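Local atomic coordinates of aldehyde dehydrogenase family protein (Pseudomonas syringae pv. tomato, PDB entry 6X9L), a protein that oxidises long-chain aliphatic aldehydes with NAD+ as cofactor, as a member of the aldehyde dehydrogenase family. Residues A54-A59 and G219-A224; E95-I100 and A106-A111; N302-V307 and V377-D382. The protein carries 1 engineered substitution. All blocks are in the same frame, centred on the assembly; numbering follows the deposited sequence.

Contact 1: A54-A59 and G219-A224. With NAD (nicotinamide-adenine-dinucleotide), chain D.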
ATOM      1  N   ALA A  54      16.641  21.866   0.575  1.00 52.25           N
ATOM      2  CA  ALA A  54      16.014  23.117   1.004  1.00 51.96           C
ATOM      3  C   ALA A  54      14.920  23.563   0.037  1.00 51.45           C
ATOM      4  O   ALA A  54      13.897  24.125   0.455  1.00 50.90           O
ATOM      5  CB  ALA A  54      17.073  24.211   1.147  1.00 52.43           C
ATOM      6  N   ASP A  55      15.132  23.357  -1.264  1.00 56.49           N
ATOM      7  CA  ASP A  55      14.083  23.649  -2.233  1.00 55.74           C
ATOM      8  C   ASP A  55      12.872  22.738  -2.034  1.00 54.98           C
ATOM      9  O   ASP A  55      11.725  23.200  -2.072  1.00 54.04           O
ATOM     10  CB  ASP A  55      14.644  23.509  -3.643  1.00 56.07           C
ATOM     11  CG  ASP A  55      15.729  24.507  -3.920  1.00 56.96           C
ATOM     12  OD1 ASP A  55      15.417  25.714  -3.863  1.00 56.71           O
ATOM     13  OD2 ASP A  55      16.888  24.100  -4.176  1.00 57.82           O
ATOM     14  N   VAL A  56      13.108  21.443  -1.824  1.00 39.83           N
ATOM     15  CA  VAL A  56      12.015  20.523  -1.542  1.00 39.19           C
ATOM     16  C   VAL A  56      11.289  20.935  -0.267  1.00 39.05           C
ATOM     17  O   VAL A  56      10.078  20.733  -0.144  1.00 38.42           O
ATOM     18  CB  VAL A  56      12.557  19.081  -1.464  1.00 39.68           C
ATOM     19  CG1 VAL A  56      11.572  18.160  -0.770  1.00 39.38           C
ATOM     20  CG2 VAL A  56      12.870  18.550  -2.844  1.00 39.54           C
ATOM     21  N   ASP A  57      12.002  21.531   0.691  1.00 51.97           N
ATOM     22  CA  ASP A  57      11.352  22.094   1.875  1.00 51.88           C
ATOM     23  C   ASP A  57      10.391  23.230   1.512  1.00 51.20           C
ATOM     24  O   ASP A  57       9.241  23.252   1.965  1.00 50.74           O
ATOM     25  CB  ASP A  57      12.404  22.595   2.857  1.00 52.59           C
ATOM     26  CG  ASP A  57      12.964  21.499   3.709  1.00 53.18           C
ATOM     27  OD1 ASP A  57      12.437  20.373   3.628  1.00 53.17           O
ATOM     28  OD2 ASP A  57      13.927  21.759   4.463  1.00 53.64           O
ATOM     29  N   ARG A  58      10.850  24.201   0.719  1.00 54.79           N
ATOM     30  CA  ARG A  58       9.955  25.294   0.347  1.00 53.87           C
ATOM     31  C   ARG A  58       8.718  24.761  -0.353  1.00 52.72           C
ATOM     32  O   ARG A  58       7.601  25.244  -0.136  1.00 51.99           O
ATOM     33  CB  ARG A  58      10.678  26.294  -0.554  1.00 53.97           C
ATOM     34  CG  ARG A  58      11.939  26.873   0.042  1.00 55.07           C
ATOM     35  CD  ARG A  58      12.528  27.945  -0.860  1.00 55.33           C
ATOM     36  NE  ARG A  58      11.624  29.085  -1.012  1.00 54.74           N
ATOM     37  CZ  ARG A  58      11.163  29.529  -2.179  1.00 54.15           C
ATOM     38  NH1 ARG A  58      11.532  28.935  -3.309  1.00 54.07           N
ATOM     39  NH2 ARG A  58      10.348  30.578  -2.211  1.00 53.63           N
ATOM     40  N   ALA A  59       8.894  23.747  -1.184  1.00 34.22           N
ATOM     41  CA  ALA A  59       7.765  23.228  -1.934  1.00 32.96           C
ATOM     42  C   ALA A  59       6.788  22.495  -1.018  1.00 32.99           C
ATOM     43  O   ALA A  59       5.571  22.718  -1.098  1.00 32.14           O
ATOM     44  CB  ALA A  59       8.256  22.332  -3.068  1.00 32.74           C
ATOM     45  N   GLY A 219      14.427  13.565  -5.108  1.00 34.09           N
ATOM     46  CA  GLY A 219      13.596  12.416  -4.764  1.00 33.19           C
ATOM     47  C   GLY A 219      13.882  11.856  -3.380  1.00 33.12           C
ATOM     48  O   GLY A 219      12.962  11.439  -2.670  1.00 32.47           O
ATOM     49  N   GLY A 220      15.159  11.816  -2.984  1.00 43.06           N
ATOM     50  CA  GLY A 220      15.480  11.323  -1.656  1.00 43.16           C
ATOM     51  C   GLY A 220      14.913  12.211  -0.566  1.00 43.29           C
ATOM     52  O   GLY A 220      14.336  11.721   0.418  1.00 42.89           O
ATOM     53  N   ALA A 221      15.071  13.531  -0.728  1.00 38.62           N
ATOM     54  CA  ALA A 221      14.483  14.481   0.204  1.00 38.46           C
ATOM     55  C   ALA A 221      12.983  14.266   0.333  1.00 37.65           C
ATOM     56  O   ALA A 221      12.442  14.307   1.443  1.00 37.49           O
ATOM     57  CB  ALA A 221      14.787  15.910  -0.236  1.00 38.86           C
ATOM     58  N   MET A 222      12.292  14.045  -0.787  1.00 44.48           N
ATOM     59  CA  MET A 222      10.846  13.845  -0.739  1.00 43.89           C
ATOM     60  C   MET A 222      10.497  12.565   0.013  1.00 43.47           C
ATOM     61  O   MET A 222       9.640  12.567   0.909  1.00 43.13           O
ATOM     62  CB  MET A 222      10.265  13.808  -2.159  1.00 43.68           C
ATOM     63  CG  MET A 222      10.100  15.178  -2.814  1.00 44.03           C
ATOM     64  SD  MET A 222      10.257  15.100  -4.613  1.00 44.11           S
ATOM     65  CE  MET A 222       8.581  15.010  -5.207  1.00 43.22           C
ATOM     66  N   ALA A 223      11.176  11.458  -0.327  1.00 45.51           N
ATOM     67  CA  ALA A 223      10.863  10.171   0.286  1.00 45.00           C
ATOM     68  C   ALA A 223      11.009  10.225   1.799  1.00 45.31           C
ATOM     69  O   ALA A 223      10.278   9.532   2.522  1.00 45.04           O
ATOM     70  CB  ALA A 223      11.754   9.073  -0.302  1.00 44.93           C
ATOM     71  N   ALA A 224      11.924  11.058   2.293  1.00 42.67           N
ATOM     72  CA  ALA A 224      12.219  11.144   3.714  1.00 43.01           C
ATOM     73  C   ALA A 224      11.538  12.305   4.421  1.00 43.10           C
ATOM     74  O   ALA A 224      11.717  12.460   5.632  1.00 43.45           O
ATOM     75  CB  ALA A 224      13.729  11.256   3.933  1.00 43.64           C
TER
HETATM   76  PA  NAD D 702      14.470   5.633 -12.888  1.00 30.16           P
HETATM   77  O1A NAD D 702      14.023   4.590 -11.927  1.00 28.20           O
HETATM   78  O2A NAD D 702      15.930   5.632 -13.127  1.00 31.14           O
HETATM   79  O5B NAD D 702      13.977   7.104 -12.425  1.00 29.68           O
HETATM   80  C5B NAD D 702      12.606   7.386 -12.210  1.00 28.55           C
HETATM   81  C4B NAD D 702      12.455   8.668 -11.379  1.00 26.47           C
HETATM   82  O4B NAD D 702      13.054   8.467 -10.115  1.00 25.69           O
HETATM   83  C3B NAD D 702      13.176   9.867 -11.979  1.00 27.48           C
HETATM   84  O3B NAD D 702      12.396  11.026 -11.713  1.00 24.94           O
HETATM   85  C2B NAD D 702      14.483   9.940 -11.208  1.00 28.59           C
HETATM   86  O2B NAD D 702      14.996  11.251 -11.108  1.00 31.06           O
HETATM   87  C1B NAD D 702      14.016   9.483  -9.855  1.00 27.32           C
HETATM   88  N9A NAD D 702      15.048   8.840  -9.051  1.00 26.35           N
HETATM   89  C8A NAD D 702      16.163   8.144  -9.467  1.00 27.52           C
HETATM   90  N7A NAD D 702      16.779   7.677  -8.354  1.00 29.18           N
HETATM   91  C5A NAD D 702      16.076   8.065  -7.263  1.00 29.92           C
HETATM   92  C6A NAD D 702      16.253   7.864  -5.903  1.00 31.54           C
HETATM   93  N6A NAD D 702      17.200   7.032  -5.471  1.00 33.16           N
HETATM   94  N1A NAD D 702      15.327   8.387  -5.025  1.00 28.66           N
HETATM   95  C2A NAD D 702      14.244   9.100  -5.482  1.00 31.21           C
HETATM   96  N3A NAD D 702      14.067   9.299  -6.835  1.00 26.74           N
HETATM   97  C4A NAD D 702      14.979   8.789  -7.696  1.00 27.40           C
HETATM   98  O3  NAD D 702      13.572   5.485 -14.218  1.00 35.97           O
HETATM   99  PN  NAD D 702      14.028   5.073 -15.704  1.00 43.35           P
HETATM  100  O1N NAD D 702      14.573   3.694 -15.690  1.00 43.32           O
HETATM  101  O2N NAD D 702      14.823   6.163 -16.297  1.00 46.15           O
HETATM  102  O5D NAD D 702      12.497   5.077 -16.274  1.00 35.80           O
HETATM  103  C5D NAD D 702      12.039   3.982 -17.028  1.00 26.13           C
HETATM  104  C4D NAD D 702      11.491   2.921 -16.070  1.00 25.78           C
HETATM  105  O4D NAD D 702      10.219   3.321 -15.589  1.00 29.74           O
HETATM  106  C3D NAD D 702      11.290   1.601 -16.788  1.00 27.12           C
HETATM  107  O3D NAD D 702      11.559   0.551 -15.893  1.00 28.21           O
HETATM  108  C2D NAD D 702       9.808   1.606 -17.057  1.00 26.26           C
HETATM  109  O2D NAD D 702       9.282   0.307 -17.220  1.00 30.05           O
HETATM  110  C1D NAD D 702       9.277   2.289 -15.800  1.00 24.96           C
HETATM  111  N1N NAD D 702       7.908   2.741 -16.077  1.00 27.90           N
HETATM  112  C2N NAD D 702       6.862   2.155 -15.418  1.00 26.51           C
HETATM  113  C3N NAD D 702       5.558   2.534 -15.706  1.00 29.75           C
HETATM  114  C7N NAD D 702       4.379   1.910 -15.027  1.00 27.07           C
HETATM  115  O7N NAD D 702       3.149   2.576 -15.161  1.00 27.13           O
HETATM  116  N7N NAD D 702       4.484   0.768 -14.341  1.00 24.34           N
HETATM  117  C4N NAD D 702       5.318   3.506 -16.670  1.00 32.89           C
HETATM  118  C5N NAD D 702       6.387   4.085 -17.338  1.00 30.75           C
HETATM  119  C6N NAD D 702       7.686   3.686 -17.041  1.00 30.55           C
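The shortest backbone hydrogen bond within the two segments, Ala223 N to Gly219 O at 2.9 Å, lies inside the helix whose Ala221 and Met222 meet Val56. This helix, 215-224, belongs to the Rossmann-type NAD-binding domain of the aldehyde dehydrogenase fold. It lies between strands 208-210 and 230-234 in the chain. Helix 53-71, from the N-terminal part of the chain, packs against it.

No hydrogen bond joins the two segments; the meeting is apolar. Val56 is the single residue that 54-59 contributes. Val56 CA and Ala221 CA are 6.8 Å apart. CG1 of Val56 is trans to its own backbone N (chi1 163°), which sets this methyl between two neighbours. Val56 CG1 is 4.0 Å from Ala221 CB. On the Met222 side, Val56 CG1 comes 3.9 Å from Met222 CG. The CB of Ala221 also lies 4.1 Å from Val56 CB, so it meets the branch point as well as the methyl. The side chains of Val56 and Met222 cross at about a right angle.

Met222 touches Val56 with CG, near the root of its side chain. The same side chain packs on Val180 and Lys182 of strand 178-182, and Lys182 binds NAD+. Ala59 touches Val180 too, so both helices rest on this strand. Met222 O accepts a hydrogen bond from Lys252 NZ.

The cofactor lies at Gly219 and Gly220. With no side chain at Gly219, the adenine comes directly against the helix backbone. Gly219 CA is 3.5 Å from C2A of NAD.

Contact 2: E95-I100 and A106-A111; sequences ELAQAI and AAISSA
Ala97 and Ala111 make the centre of this contact, where two successive helices come close together. Ala97 CA and Ala111 CA are 4.8 Å apart. The small side chains permit this approach. Ala97 CB meets Ala111 CB at 3.7 Å. Ala111 CB also lies 3.5 Å from the carbonyl O of Ala97, so the methyl reaches the backbone of the first helix. Ile100 CG2 touches Ala106 CB at 4.1 Å, near the connection between the helices.

Apolar and polar groups meet at Gln98. Its chain is bent at chi2 (-87°), which folds the amide back towards Ile108 although CB starts out away from it. Ile108 CD1 then sits over the face of the amide. Ile108 CD1 is 3.5 Å from Gln98 NE2 and 3.7 Å from Gln98 CD. The two side chains approach at a slant.

The hydrogen bonds of the contact residues go within their own segments or to outside partners. Gln98 NE2 bonds to Glu94 OE2, and Gln98 OE1 accepts from Ser8 N. These two bonds are consistent with a fixed amide rotation that keeps this face toward the methyl. Ala106 O is bonded to Ser101 OG. Ala107 is the N-cap residue of the second helix, and its O accepts from Ala111 N at 2.9 Å.

Leu96 and Ile100 carry the first helix onto helices 161-174 and 188-201. Through them this short-linked helix pair packs on helices of the Rossmann-type NAD-binding domain of the aldehyde dehydrogenase fold.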
ATOM      1  N   GLU A  95       2.395  22.630 -28.961  1.00 60.33           N
ATOM      2  CA  GLU A  95       3.545  23.091 -28.201  1.00 59.73           C
ATOM      3  C   GLU A  95       4.064  21.981 -27.299  1.00 59.45           C
ATOM      4  O   GLU A  95       5.282  21.798 -27.152  1.00 59.46           O
ATOM      5  CB  GLU A  95       3.170  24.329 -27.383  1.00 59.18           C
ATOM      6  CG  GLU A  95       2.763  25.556 -28.213  1.00 59.72           C
ATOM      7  CD  GLU A  95       1.497  25.343 -29.058  1.00 60.54           C
ATOM      8  OE1 GLU A  95       0.566  24.646 -28.595  1.00 60.58           O
ATOM      9  OE2 GLU A  95       1.434  25.867 -30.193  1.00 61.17           O
ATOM     10  N   LEU A  96       3.146  21.213 -26.704  1.00 40.74           N
ATOM     11  CA  LEU A  96       3.538  20.131 -25.814  1.00 40.48           C
ATOM     12  C   LEU A  96       4.166  18.966 -26.586  1.00 41.22           C
ATOM     13  O   LEU A  96       5.141  18.362 -26.121  1.00 41.07           O
ATOM     14  CB  LEU A  96       2.325  19.672 -25.011  1.00 40.39           C
ATOM     15  CG  LEU A  96       1.743  20.606 -23.946  1.00 39.42           C
ATOM     16  CD1 LEU A  96       0.339  20.129 -23.581  1.00 39.78           C
ATOM     17  CD2 LEU A  96       2.610  20.649 -22.718  1.00 38.25           C
ATOM     18  N   ALA A  97       3.631  18.633 -27.766  1.00 40.25           N
ATOM     19  CA  ALA A  97       4.227  17.550 -28.549  1.00 40.92           C
ATOM     20  C   ALA A  97       5.640  17.903 -28.994  1.00 40.87           C
ATOM     21  O   ALA A  97       6.512  17.032 -29.069  1.00 41.11           O
ATOM     22  CB  ALA A  97       3.359  17.215 -29.764  1.00 41.71           C
ATOM     23  N   GLN A  98       5.893  19.178 -29.286  1.00 43.36           N
ATOM     24  CA  GLN A  98       7.233  19.558 -29.732  1.00 43.46           C
ATOM     25  C   GLN A  98       8.260  19.486 -28.599  1.00 43.01           C
ATOM     26  O   GLN A  98       9.417  19.123 -28.836  1.00 43.29           O
ATOM     27  CB  GLN A  98       7.186  20.949 -30.355  1.00 43.40           C
ATOM     28  CG  GLN A  98       6.338  20.989 -31.628  1.00 44.01           C
ATOM     29  CD  GLN A  98       7.120  20.628 -32.880  1.00 44.71           C
ATOM     30  OE1 GLN A  98       8.354  20.593 -32.874  1.00 44.70           O
ATOM     31  NE2 GLN A  98       6.402  20.350 -33.967  1.00 45.32           N
ATOM     32  N   ALA A  99       7.859  19.805 -27.366  1.00 38.16           N
ATOM     33  CA  ALA A  99       8.792  19.745 -26.245  1.00 37.78           C
ATOM     34  C   ALA A  99       9.109  18.292 -25.852  1.00 37.97           C
ATOM     35  O   ALA A  99      10.268  17.955 -25.579  1.00 38.06           O
ATOM     36  CB  ALA A  99       8.234  20.546 -25.062  1.00 36.81           C
ATOM     37  N   ILE A 100       8.098  17.417 -25.842  1.00 37.18           N
ATOM     38  CA  ILE A 100       8.338  15.990 -25.600  1.00 37.53           C
ATOM     39  C   ILE A 100       9.322  15.426 -26.625  1.00 37.95           C
ATOM     40  O   ILE A 100      10.335  14.807 -26.275  1.00 37.89           O
ATOM     41  CB  ILE A 100       7.008  15.219 -25.631  1.00 37.75           C
ATOM     42  CG1 ILE A 100       6.098  15.653 -24.469  1.00 37.21           C
ATOM     43  CG2 ILE A 100       7.268  13.698 -25.729  1.00 37.93           C
ATOM     44  CD1 ILE A 100       4.598  15.333 -24.668  1.00 37.67           C
ATOM     45  N   ALA A 106      10.836  11.400 -29.012  1.00 36.74           N
ATOM     46  CA  ALA A 106       9.631  10.787 -29.569  1.00 36.99           C
ATOM     47  C   ALA A 106       9.335  11.332 -30.962  1.00 37.52           C
ATOM     48  O   ALA A 106       9.242  12.547 -31.158  1.00 37.60           O
ATOM     49  CB  ALA A 106       8.430  11.044 -28.659  1.00 36.90           C
ATOM     50  N   ALA A 107       9.179  10.425 -31.927  1.00 39.80           N
ATOM     51  CA  ALA A 107       8.733  10.815 -33.259  1.00 40.45           C
ATOM     52  C   ALA A 107       7.571  11.801 -33.160  1.00 40.72           C
ATOM     53  O   ALA A 107       6.563  11.520 -32.507  1.00 40.75           O
ATOM     54  CB  ALA A 107       8.317   9.576 -34.056  1.00 40.75           C
ATOM     55  N   ILE A 108       7.730  12.975 -33.786  1.00 42.66           N
ATOM     56  CA  ILE A 108       6.728  14.030 -33.640  1.00 42.80           C
ATOM     57  C   ILE A 108       5.335  13.497 -33.924  1.00 43.41           C
ATOM     58  O   ILE A 108       4.360  13.901 -33.283  1.00 43.54           O
ATOM     59  CB  ILE A 108       7.051  15.224 -34.552  1.00 42.93           C
ATOM     60  CG1 ILE A 108       6.096  16.371 -34.239  1.00 42.86           C
ATOM     61  CG2 ILE A 108       6.900  14.831 -36.019  1.00 43.57           C
ATOM     62  CD1 ILE A 108       6.302  16.977 -32.865  1.00 42.14           C
ATOM     63  N   SER A 109       5.216  12.607 -34.909  1.00 45.31           N
ATOM     64  CA  SER A 109       3.940  11.969 -35.193  1.00 45.89           C
ATOM     65  C   SER A 109       3.403  11.249 -33.967  1.00 45.92           C
ATOM     66  O   SER A 109       2.214  11.339 -33.649  1.00 46.35           O
ATOM     67  CB  SER A 109       4.113  10.988 -36.344  1.00 46.22           C
ATOM     68  OG  SER A 109       3.274  11.331 -37.419  1.00 46.81           O
ATOM     69  N   SER A 110       4.273  10.508 -33.283  1.00 50.06           N
ATOM     70  CA  SER A 110       3.925   9.822 -32.044  1.00 49.82           C
ATOM     71  C   SER A 110       3.550  10.798 -30.938  1.00 49.45           C
ATOM     72  O   SER A 110       2.725  10.476 -30.076  1.00 49.37           O
ATOM     73  CB  SER A 110       5.109   8.980 -31.583  1.00 49.36           C
ATOM     74  OG  SER A 110       4.737   7.634 -31.525  1.00 49.75           O
ATOM     75  N   ALA A 111       4.199  11.965 -30.904  1.00 43.43           N
ATOM     76  CA  ALA A 111       3.947  12.893 -29.808  1.00 42.99           C
ATOM     77  C   ALA A 111       2.579  13.541 -29.945  1.00 43.34           C
ATOM     78  O   ALA A 111       1.892  13.756 -28.941  1.00 43.24           O
ATOM     79  CB  ALA A 111       5.052  13.948 -29.746  1.00 42.36           C
TER

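Contact 3: N302-V307 and V377-D382; sequences NRLAEV and VFSEVD
Two nearly equal first torsions bring Leu304 and Ser379 together. In Leu304, CG is trans to the backbone N (chi1 -172°), and the isobutyl group reaches from the start of helix 304-316 to strand 376-379. In Ser379 the hydroxyl takes the same position (chi1 -172°) and points back at the leucine.

Ser379 OG sits at the fork of the leucine. Ser379 OG is 3.5 Å from Leu304 CD1. The other methyl, Leu304 CD2, lies 3.8 Å from Ser379 OG. The next residue touches the same group from another side: Glu380 CG is 4.0 Å from Leu304 CD2. The glutamate side chain comes in roughly perpendicular to the leucine. The backbone of Glu380 has positive phi (53°), and the chain turns there.

Strand 376-379 belongs to the seven-stranded sheet of what is, by family, the catalytic domain. It runs between strands 355-358 and 396-402.

Ser379 OG has its polar partner in Glu308 OE2, on the same helix as Leu304. This hydrogen bond ties the helix to the sheet. Leu304 offers no polar group to the serine. The hydroxyl is therefore satisfied by the glutamate, while the leucine supplies van der Waals contact alone. The chemistry implies a helix-to-sheet junction in which the directional bond comes from the residue one turn further on.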
ATOM      1  N   ASN A 302       6.051 -25.411 -33.377  1.00 54.68           N
ATOM      2  CA  ASN A 302       5.862 -25.729 -34.785  1.00 56.55           C
ATOM      3  C   ASN A 302       5.463 -24.502 -35.596  1.00 55.99           C
ATOM      4  O   ASN A 302       5.226 -24.603 -36.805  1.00 57.56           O
ATOM      5  CB  ASN A 302       4.801 -26.811 -34.937  1.00 58.38           C
ATOM      6  CG  ASN A 302       3.435 -26.339 -34.514  1.00 57.64           C
ATOM      7  OD1 ASN A 302       3.297 -25.410 -33.709  1.00 55.72           O
ATOM      8  ND2 ASN A 302       2.403 -26.975 -35.054  1.00 59.40           N
ATOM      9  N   ARG A 303       5.352 -23.345 -34.954  1.00 60.53           N
ATOM     10  CA  ARG A 303       5.030 -22.115 -35.665  1.00 60.38           C
ATOM     11  C   ARG A 303       6.154 -21.088 -35.590  1.00 59.85           C
ATOM     12  O   ARG A 303       6.032 -20.012 -36.180  1.00 59.80           O
ATOM     13  CB  ARG A 303       3.721 -21.512 -35.127  1.00 60.45           C
ATOM     14  CG  ARG A 303       2.482 -22.387 -35.367  1.00 61.14           C
ATOM     15  CD  ARG A 303       2.071 -22.417 -36.852  1.00 62.25           C
ATOM     16  NE  ARG A 303       0.733 -21.865 -37.064  1.00 62.54           N
ATOM     17  CZ  ARG A 303       0.406 -21.098 -38.097  1.00 62.90           C
ATOM     18  NH1 ARG A 303       1.322 -20.787 -38.999  1.00 62.96           N
ATOM     19  NH2 ARG A 303      -0.827 -20.630 -38.227  1.00 63.24           N
ATOM     20  N   LEU A 304       7.261 -21.411 -34.919  1.00 60.28           N
ATOM     21  CA  LEU A 304       8.299 -20.415 -34.656  1.00 59.78           C
ATOM     22  C   LEU A 304       8.903 -19.866 -35.949  1.00 59.90           C
ATOM     23  O   LEU A 304       9.055 -18.649 -36.103  1.00 59.76           O
ATOM     24  CB  LEU A 304       9.380 -21.018 -33.756  1.00 59.35           C
ATOM     25  CG  LEU A 304      10.494 -20.130 -33.184  1.00 58.73           C
ATOM     26  CD1 LEU A 304       9.966 -19.067 -32.220  1.00 58.35           C
ATOM     27  CD2 LEU A 304      11.548 -20.996 -32.501  1.00 58.40           C
ATOM     28  N   ALA A 305       9.269 -20.744 -36.888  1.00 60.68           N
ATOM     29  CA  ALA A 305       9.909 -20.260 -38.112  1.00 60.94           C
ATOM     30  C   ALA A 305       9.006 -19.304 -38.882  1.00 61.08           C
ATOM     31  O   ALA A 305       9.492 -18.352 -39.503  1.00 61.02           O
ATOM     32  CB  ALA A 305      10.326 -21.432 -39.005  1.00 62.27           C
ATOM     33  N   GLU A 306       7.693 -19.532 -38.851  1.00 61.93           N
ATOM     34  CA  GLU A 306       6.782 -18.605 -39.509  1.00 62.06           C
ATOM     35  C   GLU A 306       6.757 -17.250 -38.801  1.00 61.60           C
ATOM     36  O   GLU A 306       6.805 -16.200 -39.455  1.00 61.57           O
ATOM     37  CB  GLU A 306       5.381 -19.203 -39.579  1.00 62.87           C
ATOM     38  CG  GLU A 306       4.448 -18.409 -40.468  1.00 63.40           C
ATOM     39  CD  GLU A 306       3.042 -18.979 -40.531  1.00 64.34           C
ATOM     40  OE1 GLU A 306       2.096 -18.163 -40.572  1.00 64.24           O
ATOM     41  OE2 GLU A 306       2.877 -20.227 -40.549  1.00 65.31           O
ATOM     42  N   VAL A 307       6.679 -17.247 -37.464  1.00 53.11           N
ATOM     43  CA  VAL A 307       6.603 -15.972 -36.751  1.00 52.70           C
ATOM     44  C   VAL A 307       7.938 -15.241 -36.827  1.00 52.20           C
ATOM     45  O   VAL A 307       7.972 -14.009 -36.928  1.00 52.02           O
ATOM     46  CB  VAL A 307       6.130 -16.156 -35.288  1.00 52.42           C
ATOM     47  CG1 VAL A 307       5.498 -17.532 -35.065  1.00 52.71           C
ATOM     48  CG2 VAL A 307       7.245 -15.896 -34.305  1.00 51.78           C
ATOM     49  N   VAL A 377      15.216  -8.336 -32.968  1.00 35.09           N
ATOM     50  CA  VAL A 377      14.421  -9.522 -32.674  1.00 38.17           C
ATOM     51  C   VAL A 377      15.360 -10.707 -32.454  1.00 38.06           C
ATOM     52  O   VAL A 377      16.209 -11.013 -33.304  1.00 36.91           O
ATOM     53  CB  VAL A 377      13.401  -9.833 -33.789  1.00 40.87           C
ATOM     54  CG1 VAL A 377      12.675 -11.115 -33.499  1.00 44.11           C
ATOM     55  CG2 VAL A 377      12.398  -8.721 -33.901  1.00 41.96           C
ATOM     56  N   PHE A 378      15.209 -11.358 -31.304  1.00 41.33           N
ATOM     57  CA  PHE A 378      15.858 -12.611 -30.971  1.00 42.28           C
ATOM     58  C   PHE A 378      14.840 -13.745 -30.996  1.00 45.81           C
ATOM     59  O   PHE A 378      13.680 -13.569 -30.608  1.00 48.11           O
ATOM     60  CB  PHE A 378      16.507 -12.546 -29.583  1.00 41.77           C
ATOM     61  CG  PHE A 378      17.722 -11.695 -29.529  1.00 38.65           C
ATOM     62  CD1 PHE A 378      18.879 -12.089 -30.180  1.00 37.69           C
ATOM     63  CD2 PHE A 378      17.721 -10.497 -28.830  1.00 36.97           C
ATOM     64  CE1 PHE A 378      20.016 -11.299 -30.135  1.00 35.55           C
ATOM     65  CE2 PHE A 378      18.862  -9.708 -28.784  1.00 34.59           C
ATOM     66  CZ  PHE A 378      20.007 -10.106 -29.444  1.00 34.06           C
ATOM     67  N   SER A 379      15.289 -14.921 -31.419  1.00 42.67           N
ATOM     68  CA  SER A 379      14.435 -16.100 -31.410  1.00 45.58           C
ATOM     69  C   SER A 379      15.198 -17.265 -30.798  1.00 45.98           C
ATOM     70  O   SER A 379      16.365 -17.138 -30.415  1.00 44.28           O
ATOM     71  CB  SER A 379      13.946 -16.448 -32.820  1.00 45.92           C
ATOM     72  OG  SER A 379      12.979 -17.469 -32.750  1.00 48.23           O
ATOM     73  N   GLU A 380      14.496 -18.389 -30.657  1.00 76.82           N
ATOM     74  CA  GLU A 380      15.046 -19.609 -30.013  1.00 77.54           C
ATOM     75  C   GLU A 380      15.574 -19.183 -28.654  1.00 77.38           C
ATOM     76  O   GLU A 380      16.650 -19.606 -28.271  1.00 76.80           O
ATOM     77  CB  GLU A 380      16.108 -20.298 -30.865  1.00 76.58           C
ATOM     78  CG  GLU A 380      15.529 -21.185 -31.942  1.00 77.59           C
ATOM     79  CD  GLU A 380      16.495 -21.586 -33.033  1.00 76.63           C
ATOM     80  OE1 GLU A 380      17.707 -21.372 -32.856  1.00 75.46           O
ATOM     81  OE2 GLU A 380      16.029 -22.090 -34.062  1.00 77.12           O
ATOM     82  N   VAL A 381      14.800 -18.344 -27.990  1.00 46.18           N
ATOM     83  CA  VAL A 381      15.172 -17.738 -26.691  1.00 46.23           C
ATOM     84  C   VAL A 381      14.743 -18.642 -25.545  1.00 48.05           C
ATOM     85  O   VAL A 381      13.615 -19.093 -25.506  1.00 49.19           O
ATOM     86  CB  VAL A 381      14.562 -16.333 -26.571  1.00 46.05           C
ATOM     87  CG1 VAL A 381      14.498 -15.847 -25.138  1.00 46.99           C
ATOM     88  CG2 VAL A 381      15.312 -15.344 -27.423  1.00 42.98           C
ATOM     89  N   ASP A 382      15.673 -18.875 -24.643  1.00 71.70           N
ATOM     90  CA  ASP A 382      15.389 -19.671 -23.438  1.00 73.04           C
ATOM     91  C   ASP A 382      14.966 -18.715 -22.337  1.00 73.31           C
ATOM     92  O   ASP A 382      15.630 -17.705 -22.165  1.00 72.69           O
ATOM     93  CB  ASP A 382      16.651 -20.365 -22.965  1.00 73.38           C
ATOM     94  CG  ASP A 382      16.287 -21.492 -22.043  1.00 74.65           C
ATOM     95  OD1 ASP A 382      15.847 -22.511 -22.550  1.00 75.17           O
ATOM     96  OD2 ASP A 382      16.387 -21.307 -20.839  1.00 75.03           O
TER

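In the fold
Both segments of contact 2 fall in the sequence between those of contact 1, and contact 3 follows both. Contacts 1 and 2 belong to the cofactor-binding half. Their centres are about 30 Å apart and their nearest atoms about 19 Å apart. Contact 1 touches the adenine of NAD directly. In contact 2 the side chain of Ala106 is about 9 Å from that of Trp158, an NAD+-binding residue, and about 12 Å from octanal. Contact 3 is remote from the NAD and octanal pockets. Centre to centre, it is about 48 Å from contact 1, across the centre of the chain, and about 34 Å from contact 2.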